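Local atomic coordinates of centrosomal P4.1-associated protein (PDB entry 4LD1), a protein that probably binds tubulin and other protein partners in centriole assembly and elongation, and is represented here by its C-terminal G-box domain, a run of antiparallel strands. Residues A[24-36]-A[39-51]. Sequence-based numbering, arbitrary orientation. Where two conformers were deposited one is given.
Sequences NGTRKELSADGQT and VMFFNGDVKHTMP
Arg-27 and Met-40 form an antiparallel hydrogen-bonded pair, with Arg-27 N to Met-40 O at 2.9 Å and Met-40 N to Arg-27 O at 2.7 Å. Lys-28 and Val-39 follow as a non-hydrogen-bonded pair. Strands 27-30 and 37-40 thus make a hairpin, and its connection contains the type I turn Ser-31 to Gly-34. At the other end of the contact, residues 35-36 approach 49-51, where Thr-36 CA-H points to Thr-49 O.

Thr-26 ties its loop to the type I turn Phe-41 to Gly-44. Its OG1 accepts a bent bond from Phe-42 N (3.0 Å, 136°) and sits at the edge of the Phe-42 ring. Asn-24 OD1 closes an Asx turn by accepting from Thr-26 N, while Asn-24 ND2 lies 3.4 Å from Phe-42 CD2. The amide and ring planes are 58° apart. With CG2 anti to the backbone N, the Thr-26 methyl meets Val-39 CG1 at 4.0 Å. Met-40 bends at chi3 (-77°), bringing CE to 3.6 Å from Glu-29 CD. The Lys-28 chain runs alongside Val-39, its CG, CD and CE all near the CG2 methyl. Thr-36 CG2 meets the edge of the His-48 ring in its plane, 3.5 Å from NE2, and Met-50 SD lies over one face of that ring. The Pro-51 ring packs on Gln-35 CB, with its CD 3.3 Å from Thr-36 OG1.

Strand 18-21 flanks 27-30, and strand 55-59 flanks 46-49. One water bridges Gly-25 O and Met-40 O. Direct pairing holds the 27-28/39-40 end; CA-H...O contacts and van der Waals packing join the other, on a largely solvent-facing surface.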
loop_
_atom_site.group_PDB
_atom_site.type_symbol
_atom_site.label_atom_id
_atom_site.label_comp_id
_atom_site.label_asym_id
_atom_site.label_seq_id
_atom_site.Cartn_x
_atom_site.Cartn_y
_atom_site.Cartn_z
ATOM N N ASN A 24 29.262 14.268 19.060
ATOM C CA ASN A 24 29.310 13.179 18.099
ATOM C C ASN A 24 28.653 13.504 16.752
ATOM O O ASN A 24 28.624 12.668 15.850
ATOM C CB ASN A 24 28.743 11.897 18.708
ATOM C CG ASN A 24 27.223 11.932 18.880
ATOM O OD1 ASN A 24 26.555 12.923 18.594
ATOM N ND2 ASN A 24 26.684 10.834 19.366
ATOM N N GLY A 25 28.123 14.721 16.643
ATOM C CA GLY A 25 27.557 15.218 15.405
ATOM C C GLY A 25 26.042 15.165 15.336
ATOM O O GLY A 25 25.456 15.765 14.435
ATOM N N THR A 26 25.400 14.473 16.275
ATOM C CA THR A 26 23.935 14.519 16.371
ATOM C C THR A 26 23.482 15.962 16.588
ATOM O O THR A 26 24.108 16.715 17.370
ATOM C CB THR A 26 23.430 13.594 17.489
ATOM O OG1 THR A 26 23.675 12.242 17.090
ATOM C CG2 THR A 26 21.923 13.789 17.809
ATOM N N ARG A 27 22.425 16.337 15.870
ATOM C CA ARG A 27 21.868 17.672 15.985
ATOM C C ARG A 27 20.397 17.568 16.326
ATOM O O ARG A 27 19.704 16.690 15.848
ATOM C CB ARG A 27 22.013 18.454 14.672
ATOM C CG ARG A 27 23.418 18.570 14.168
ATOM C CD ARG A 27 23.419 19.095 12.747
ATOM N NE ARG A 27 23.069 20.506 12.680
ATOM C CZ ARG A 27 23.937 21.505 12.817
ATOM N NH1 ARG A 27 25.224 21.256 13.046
ATOM N NH2 ARG A 27 23.511 22.758 12.735
ATOM N N LYS A 28 19.914 18.487 17.135
ATOM C CA LYS A 28 18.516 18.533 17.532
ATOM C C LYS A 28 17.990 19.947 17.427
ATOM O O LYS A 28 18.590 20.864 17.991
ATOM C CB LYS A 28 18.308 17.967 18.940
ATOM C CG LYS A 28 16.835 17.916 19.370
ATOM C CD LYS A 28 16.597 17.501 20.818
ATOM C CE LYS A 28 17.523 16.402 21.311
ATOM N NZ LYS A 28 17.223 16.062 22.741
ATOM N N GLU A 29 16.911 20.123 16.671
ATOM C CA GLU A 29 16.262 21.410 16.492
ATOM C C GLU A 29 14.929 21.344 17.208
ATOM O O GLU A 29 14.151 20.396 16.998
ATOM C CB GLU A 29 16.044 21.711 15.009
ATOM C CG GLU A 29 17.341 21.778 14.226
ATOM C CD GLU A 29 17.121 21.895 12.732
ATOM O OE1 GLU A 29 18.115 22.076 11.992
ATOM O OE2 GLU A 29 15.961 21.806 12.300
ATOM N N LEU A 30 14.670 22.344 18.050
ATOM C CA LEU A 30 13.428 22.443 18.787
ATOM C C LEU A 30 12.782 23.771 18.475
ATOM O O LEU A 30 13.426 24.812 18.579
ATOM C CB LEU A 30 13.693 22.309 20.286
ATOM C CG LEU A 30 14.453 21.044 20.703
ATOM C CD1 LEU A 30 15.935 21.330 20.888
ATOM C CD2 LEU A 30 13.869 20.435 21.966
ATOM N N SER A 31 11.510 23.764 18.114
ATOM C CA SER A 31 10.777 25.003 17.887
ATOM C C SER A 31 10.604 25.725 19.205
ATOM O O SER A 31 10.707 25.110 20.267
ATOM C CB SER A 31 9.400 24.712 17.280
ATOM O OG SER A 31 8.618 23.915 18.154
ATOM N N ALA A 32 10.339 27.026 19.133
ATOM C CA ALA A 32 10.141 27.839 20.329
ATOM C C ALA A 32 9.057 27.263 21.244
ATOM O O ALA A 32 9.210 27.243 22.465
ATOM C CB ALA A 32 9.790 29.282 19.940
ATOM N N ASP A 33 7.964 26.782 20.656
ATOM C CA ASP A 33 6.855 26.259 21.457
ATOM C C ASP A 33 7.056 24.796 21.849
ATOM O O ASP A 33 6.278 24.247 22.634
ATOM C CB ASP A 33 5.501 26.456 20.750
ATOM C CG ASP A 33 5.375 25.672 19.452
ATOM O OD1 ASP A 33 6.233 24.828 19.146
ATOM O OD2 ASP A 33 4.386 25.899 18.731
ATOM N N GLY A 34 8.101 24.176 21.302
ATOM C CA GLY A 34 8.473 22.819 21.663
ATOM C C GLY A 34 7.633 21.750 20.990
ATOM O O GLY A 34 7.802 20.559 21.268
ATOM N N GLN A 35 6.734 22.168 20.101
ATOM C CA GLN A 35 5.792 21.251 19.470
ATOM C C GLN A 35 6.381 20.556 18.258
ATOM O O GLN A 35 5.828 19.576 17.773
ATOM C CB GLN A 35 4.535 22.009 19.048
ATOM C CG GLN A 35 3.738 22.562 20.218
ATOM C CD GLN A 35 2.509 21.733 20.502
ATOM O OE1 GLN A 35 2.465 20.973 21.470
ATOM N NE2 GLN A 35 1.498 21.868 19.649
ATOM N N THR A 36 7.489 21.093 17.762
ATOM C CA THR A 36 8.237 20.480 16.679
ATOM C C THR A 36 9.647 20.209 17.182
ATOM O O THR A 36 10.319 21.112 17.672
ATOM C CB THR A 36 8.302 21.371 15.420
ATOM O OG1 THR A 36 6.987 21.844 15.073
ATOM C CG2 THR A 36 8.863 20.594 14.253
ATOM N N VAL A 39 15.380 15.474 15.401
ATOM C CA VAL A 39 16.682 14.958 15.815
ATOM C C VAL A 39 17.324 14.311 14.608
ATOM O O VAL A 39 16.738 13.419 13.993
ATOM C CB VAL A 39 16.568 13.914 16.927
ATOM C CG1 VAL A 39 17.946 13.490 17.400
ATOM C CG2 VAL A 39 15.751 14.447 18.069
ATOM N N MET A 40 18.508 14.805 14.257
ATOM C CA MET A 40 19.274 14.288 13.141
ATOM C C MET A 40 20.489 13.598 13.735
ATOM O O MET A 40 21.490 14.235 14.145
ATOM C CB MET A 40 19.665 15.431 12.221
ATOM C CG MET A 40 18.457 16.043 11.511
ATOM S SD MET A 40 18.664 17.755 11.056
ATOM C CE MET A 40 18.413 18.519 12.663
ATOM N N PHE A 41 20.373 12.284 13.840
ATOM C CA PHE A 41 21.410 11.489 14.483
ATOM C C PHE A 41 22.688 11.377 13.653
ATOM O O PHE A 41 22.647 11.501 12.425
ATOM C CB PHE A 41 20.882 10.101 14.774
ATOM C CG PHE A 41 19.812 10.081 15.792
ATOM C CD1 PHE A 41 20.131 10.217 17.139
ATOM C CD2 PHE A 41 18.489 9.909 15.421
ATOM C CE1 PHE A 41 19.151 10.188 18.086
ATOM C CE2 PHE A 41 17.511 9.889 16.355
ATOM C CZ PHE A 41 17.835 10.016 17.692
ATOM N N PHE A 42 23.798 11.090 14.331
ATOM C CA PHE A 42 25.107 10.970 13.697
ATOM C C PHE A 42 25.176 9.949 12.557
ATOM O O PHE A 42 26.054 10.034 11.695
ATOM C CB PHE A 42 26.173 10.621 14.757
ATOM C CG PHE A 42 25.940 9.301 15.441
ATOM C CD1 PHE A 42 26.318 8.115 14.837
ATOM C CD2 PHE A 42 25.330 9.247 16.676
ATOM C CE1 PHE A 42 26.089 6.900 15.464
ATOM C CE2 PHE A 42 25.109 8.030 17.309
ATOM C CZ PHE A 42 25.480 6.861 16.698
ATOM N N ASN A 43 24.282 8.967 12.568
ATOM C CA ASN A 43 24.310 7.893 11.566
ATOM C C ASN A 43 23.393 8.188 10.381
ATOM O O ASN A 43 23.234 7.350 9.500
ATOM C CB ASN A 43 23.930 6.554 12.197
ATOM C CG ASN A 43 22.476 6.476 12.583
ATOM O OD1 ASN A 43 21.794 7.489 12.706
ATOM N ND2 ASN A 43 21.975 5.253 12.730
ATOM N N GLY A 44 22.796 9.376 10.370
ATOM C CA GLY A 44 21.913 9.792 9.297
ATOM C C GLY A 44 20.436 9.556 9.551
ATOM O O GLY A 44 19.595 10.053 8.799
ATOM N N ASP A 45 20.101 8.814 10.600
ATOM C CA ASP A 45 18.695 8.611 10.939
ATOM C C ASP A 45 18.092 9.949 11.368
ATOM O O ASP A 45 18.809 10.818 11.892
ATOM C CB ASP A 45 18.508 7.602 12.066
ATOM C CG ASP A 45 18.884 6.181 11.680
ATOM O OD1 ASP A 45 19.212 5.915 10.501
ATOM O OD2 ASP A 45 18.842 5.314 12.594
ATOM N N VAL A 46 16.775 10.081 11.241
ATOM C CA VAL A 46 16.100 11.278 11.689
ATOM C C VAL A 46 14.821 10.909 12.393
ATOM O O VAL A 46 14.088 10.023 11.933
ATOM C CB VAL A 46 15.763 12.190 10.506
ATOM C CG1 VAL A 46 15.084 13.494 10.980
ATOM C CG2 VAL A 46 17.005 12.489 9.710
ATOM N N LYS A 47 14.527 11.577 13.484
ATOM C CA LYS A 47 13.252 11.496 14.157
ATOM C C LYS A 47 12.673 12.902 14.265
ATOM O O LYS A 47 13.252 13.791 14.906
ATOM C CB LYS A 47 13.377 10.877 15.543
ATOM C CG LYS A 47 12.040 10.666 16.218
ATOM C CD LYS A 47 12.216 10.016 17.568
ATOM C CE LYS A 47 10.907 9.968 18.322
ATOM N NZ LYS A 47 11.056 9.344 19.662
ATOM N N HIS A 48 11.525 13.074 13.611
ATOM C CA HIS A 48 10.857 14.349 13.490
ATOM C C HIS A 48 9.419 14.255 14.017
ATOM O O HIS A 48 8.560 13.593 13.436
ATOM C CB HIS A 48 10.893 14.757 12.035
ATOM C CG HIS A 48 10.643 16.206 11.801
ATOM N ND1 HIS A 48 10.799 16.792 10.566
ATOM C CD2 HIS A 48 10.254 17.195 12.642
ATOM C CE1 HIS A 48 10.503 18.074 10.651
ATOM N NE2 HIS A 48 10.175 18.345 11.901
ATOM N N THR A 49 9.192 14.907 15.149
ATOM C CA THR A 49 7.917 14.945 15.819
ATOM C C THR A 49 7.256 16.270 15.490
ATOM O O THR A 49 7.865 17.338 15.673
ATOM C CB THR A 49 8.061 14.776 17.337
ATOM O OG1 THR A 49 8.712 13.530 17.633
ATOM C CG2 THR A 49 6.717 14.808 18.003
ATOM N N MET A 50 6.023 16.183 14.979
ATOM C CA MET A 50 5.290 17.343 14.495
ATOM C C MET A 50 4.211 17.791 15.497
ATOM O O MET A 50 3.856 17.047 16.413
ATOM C CB MET A 50 4.642 17.018 13.155
ATOM C CG MET A 50 5.604 16.576 12.061
ATOM S SD MET A 50 6.797 17.869 11.678
ATOM C CE MET A 50 6.845 17.795 9.897
ATOM N N PRO A 51 3.701 19.017 15.346
ATOM C CA PRO A 51 2.676 19.492 16.291
ATOM C C PRO A 51 1.388 18.673 16.292
ATOM O O PRO A 51 0.703 18.626 17.328
ATOM C CB PRO A 51 2.391 20.912 15.805
ATOM C CG PRO A 51 3.695 21.361 15.214
ATOM C CD PRO A 51 4.221 20.113 14.510
HETATM O O HOH W 1 23.646 14.962 12.316
HETATM O O HOH W 2 4.543 17.465 19.166
#